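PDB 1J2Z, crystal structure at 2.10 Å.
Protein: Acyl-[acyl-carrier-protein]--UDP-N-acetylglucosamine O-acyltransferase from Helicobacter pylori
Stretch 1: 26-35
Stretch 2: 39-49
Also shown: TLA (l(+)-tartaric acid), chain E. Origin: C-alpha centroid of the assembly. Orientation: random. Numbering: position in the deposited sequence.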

# COMPACT_ATOMS: atom_id res chain seq x y z
N CYS A 26 -0.22 -20.54 -13.24
CA CYS A 26 1.05 -20.09 -12.69
C CYS A 26 2.02 -19.91 -13.86
O CYS A 26 1.88 -20.58 -14.88
CB CYS A 26 1.64 -21.10 -11.70
SG CYS A 26 0.91 -21.06 -10.04
N VAL A 27 2.97 -19.00 -13.71
CA VAL A 27 3.98 -18.77 -14.75
C VAL A 27 5.33 -19.01 -14.10
O VAL A 27 5.73 -18.28 -13.19
CB VAL A 27 3.91 -17.33 -15.31
CG1 VAL A 27 4.99 -17.13 -16.38
CG2 VAL A 27 2.54 -17.07 -15.90
N ILE A 28 6.02 -20.04 -14.56
CA ILE A 28 7.31 -20.44 -14.01
C ILE A 28 8.43 -20.40 -15.04
O ILE A 28 8.43 -21.18 -16.00
CB ILE A 28 7.18 -21.85 -13.39
CG1 ILE A 28 6.08 -21.81 -12.32
CG2 ILE A 28 8.51 -22.32 -12.82
CD1 ILE A 28 5.79 -23.15 -11.68
N GLY A 29 9.38 -19.49 -14.83
CA GLY A 29 10.51 -19.30 -15.73
C GLY A 29 11.56 -20.40 -15.76
O GLY A 29 11.54 -21.33 -14.94
N ASP A 30 12.50 -20.29 -16.69
CA ASP A 30 13.51 -21.32 -16.86
C ASP A 30 14.64 -21.39 -15.83
O ASP A 30 15.49 -22.26 -15.93
CB ASP A 30 14.10 -21.26 -18.27
CG ASP A 30 14.81 -19.96 -18.58
OD1 ASP A 30 15.24 -19.27 -17.64
OD2 ASP A 30 14.94 -19.64 -19.78
N GLY A 31 14.64 -20.50 -14.84
CA GLY A 31 15.68 -20.54 -13.83
C GLY A 31 15.13 -20.87 -12.45
O GLY A 31 15.83 -20.75 -11.45
N VAL A 32 13.87 -21.28 -12.40
CA VAL A 32 13.22 -21.59 -11.13
C VAL A 32 13.43 -23.01 -10.63
O VAL A 32 13.55 -23.96 -11.42
CB VAL A 32 11.68 -21.34 -11.23
CG1 VAL A 32 10.99 -21.71 -9.92
CG2 VAL A 32 11.41 -19.87 -11.58
N LYS A 33 13.48 -23.15 -9.31
CA LYS A 33 13.63 -24.45 -8.67
C LYS A 33 12.64 -24.49 -7.52
O LYS A 33 12.58 -23.57 -6.70
CB LYS A 33 15.05 -24.62 -8.13
CG LYS A 33 16.13 -24.55 -9.20
CD LYS A 33 17.51 -24.58 -8.58
CE LYS A 33 18.57 -24.45 -9.65
NZ LYS A 33 18.31 -23.29 -10.55
N LEU A 34 11.85 -25.55 -7.46
CA LEU A 34 10.87 -25.71 -6.39
C LEU A 34 11.16 -27.01 -5.66
O LEU A 34 11.07 -28.09 -6.23
CB LEU A 34 9.45 -25.75 -6.98
CG LEU A 34 9.02 -24.57 -7.86
CD1 LEU A 34 7.60 -24.80 -8.35
CD2 LEU A 34 9.10 -23.26 -7.07
N ASP A 35 11.53 -26.89 -4.39
CA ASP A 35 11.85 -28.06 -3.59
C ASP A 35 10.58 -28.80 -3.19
O ASP A 35 9.46 -28.33 -3.45
CB ASP A 35 12.65 -27.65 -2.35
CG ASP A 35 13.58 -28.76 -1.84
OD1 ASP A 35 14.41 -28.48 -0.96
OD2 ASP A 35 13.48 -29.91 -2.32
O1 TLA E . 13.76 -13.79 -17.78
O11 TLA E . 13.32 -14.31 -15.55
C1 TLA E . 13.13 -14.42 -16.77
C2 TLA E . 12.06 -15.38 -17.33
O2 TLA E . 11.49 -15.95 -16.18
C3 TLA E . 12.75 -16.45 -18.25
O3 TLA E . 13.74 -17.25 -17.50
C4 TLA E . 11.68 -17.36 -18.80
O4 TLA E . 10.87 -16.71 -19.57
O41 TLA E . 11.60 -18.52 -18.58
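Stretch 2 39-49: KLHNNVTLQGH

Stretch 2 runs parallel to stretch 1, one coil further along the chain, in a register set by two bridges: Val27 pairs with Thr45 (CA to CA 4.8 Å) and Ile28 with Leu46 (CA to CA 4.9 Å). Extended backbone at 45-46, with phi/psi of -110/120 and -123/115, matches that at 27-28. Three nearly linear hydrogen bonds fix the alignment: Val27 N to Val44 O (2.9 Å, 165°), Leu46 N to Val27 O (2.8 Å, 176°) and Gly29 N to Leu46 O (2.8 Å, 170°). The carbonyls accept additional CA-H contacts, as from Thr45 CA to Val27 O at 3.5 Å.

Beyond the bridges, stretch 1 turns (type I, Gly29 to Val32), closed by a weak bond from Val32 N to Gly29 O at 3.4 Å. Here direct pairing gives way to water 1, which accepts from Gly31 N (3.0 Å) and donates to Gly48 O (2.8 Å). Tartrate satisfies two further amides: Asp30 N donates to TLA O41 (2.7 Å), and Gly48 N, on a residue with positive phi (62°), to TLA O11 (2.7 Å). TLA O3 donates to Asp30 OD1 at 2.5 Å.

Ile28 and Leu46 share a sheet face. Leu46 CD1 packs against Leu34 CD2 (3.6 Å), while Leu40 CD1 meets Ile28 CD1 (3.9 Å) and Leu34 CD1 (4.0 Å).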

# COMPACT_ATOMS: atom_id res chain seq x y z
N LYS A 39 3.86 -25.41 -2.39
CA LYS A 39 2.49 -25.22 -2.86
C LYS A 39 2.27 -23.82 -3.43
O LYS A 39 2.35 -22.83 -2.71
CB LYS A 39 1.47 -25.48 -1.75
CG LYS A 39 0.03 -25.25 -2.23
CD LYS A 39 -1.01 -25.58 -1.16
CE LYS A 39 -2.42 -25.35 -1.70
NZ LYS A 39 -3.47 -25.81 -0.76
N LEU A 40 1.99 -23.76 -4.72
CA LEU A 40 1.73 -22.50 -5.38
C LEU A 40 0.25 -22.45 -5.68
O LEU A 40 -0.29 -23.36 -6.31
CB LEU A 40 2.49 -22.40 -6.71
CG LEU A 40 4.01 -22.55 -6.70
CD1 LEU A 40 4.53 -22.32 -8.11
CD2 LEU A 40 4.63 -21.55 -5.73
N HIS A 41 -0.42 -21.39 -5.23
CA HIS A 41 -1.84 -21.26 -5.53
C HIS A 41 -1.93 -20.83 -6.98
O HIS A 41 -0.92 -20.81 -7.69
CB HIS A 41 -2.48 -20.23 -4.61
CG HIS A 41 -2.55 -20.66 -3.18
ND1 HIS A 41 -3.72 -20.70 -2.47
CD2 HIS A 41 -1.58 -21.11 -2.34
CE1 HIS A 41 -3.48 -21.15 -1.25
NE2 HIS A 41 -2.19 -21.41 -1.15
N ASN A 42 -3.12 -20.50 -7.44
CA ASN A 42 -3.27 -20.06 -8.82
C ASN A 42 -2.56 -18.73 -9.05
O ASN A 42 -2.40 -17.94 -8.13
CB ASN A 42 -4.76 -19.90 -9.16
CG ASN A 42 -5.40 -18.75 -8.40
OD1 ASN A 42 -5.51 -17.63 -8.91
ND2 ASN A 42 -5.81 -19.02 -7.17
N ASN A 43 -2.13 -18.52 -10.29
CA ASN A 43 -1.51 -17.26 -10.69
C ASN A 43 -0.28 -16.75 -9.93
O ASN A 43 -0.19 -15.55 -9.63
CB ASN A 43 -2.58 -16.16 -10.68
CG ASN A 43 -3.63 -16.38 -11.76
OD1 ASN A 43 -3.38 -16.13 -12.94
ND2 ASN A 43 -4.80 -16.84 -11.36
N VAL A 44 0.65 -17.63 -9.62
CA VAL A 44 1.88 -17.19 -8.97
C VAL A 44 2.90 -17.01 -10.11
O VAL A 44 2.97 -17.84 -11.02
CB VAL A 44 2.42 -18.23 -7.97
CG1 VAL A 44 3.82 -17.83 -7.50
CG2 VAL A 44 1.49 -18.34 -6.76
N THR A 45 3.67 -15.93 -10.06
CA THR A 45 4.68 -15.70 -11.09
C THR A 45 6.07 -15.86 -10.49
O THR A 45 6.44 -15.15 -9.56
CB THR A 45 4.58 -14.29 -11.70
OG1 THR A 45 3.33 -14.15 -12.39
CG2 THR A 45 5.72 -14.05 -12.67
N LEU A 46 6.84 -16.80 -11.03
CA LEU A 46 8.20 -17.05 -10.56
C LEU A 46 9.14 -16.89 -11.75
O LEU A 46 9.08 -17.65 -12.71
CB LEU A 46 8.30 -18.47 -9.99
CG LEU A 46 7.31 -18.82 -8.87
CD1 LEU A 46 7.52 -20.26 -8.42
CD2 LEU A 46 7.50 -17.86 -7.71
N GLN A 47 10.01 -15.89 -11.68
CA GLN A 47 10.97 -15.61 -12.75
C GLN A 47 12.40 -15.58 -12.19
O GLN A 47 12.62 -15.76 -10.99
CB GLN A 47 10.68 -14.25 -13.38
CG GLN A 47 9.26 -14.06 -13.94
CD GLN A 47 9.02 -14.83 -15.23
OE1 GLN A 47 8.74 -16.03 -15.22
NE2 GLN A 47 9.14 -14.13 -16.35
N GLY A 48 13.37 -15.35 -13.07
CA GLY A 48 14.76 -15.28 -12.64
C GLY A 48 15.30 -16.56 -12.03
O GLY A 48 14.68 -17.62 -12.10
N HIS A 49 16.47 -16.45 -11.41
CA HIS A 49 17.15 -17.58 -10.78
C HIS A 49 16.64 -17.64 -9.35
O HIS A 49 17.29 -17.17 -8.42
CB HIS A 49 18.66 -17.34 -10.82
CG HIS A 49 19.13 -16.85 -12.15
ND1 HIS A 49 19.09 -17.63 -13.29
CD2 HIS A 49 19.59 -15.64 -12.54
CE1 HIS A 49 19.49 -16.91 -14.32
NE2 HIS A 49 19.80 -15.70 -13.90
O HOH W 1 13.17 -17.91 -14.42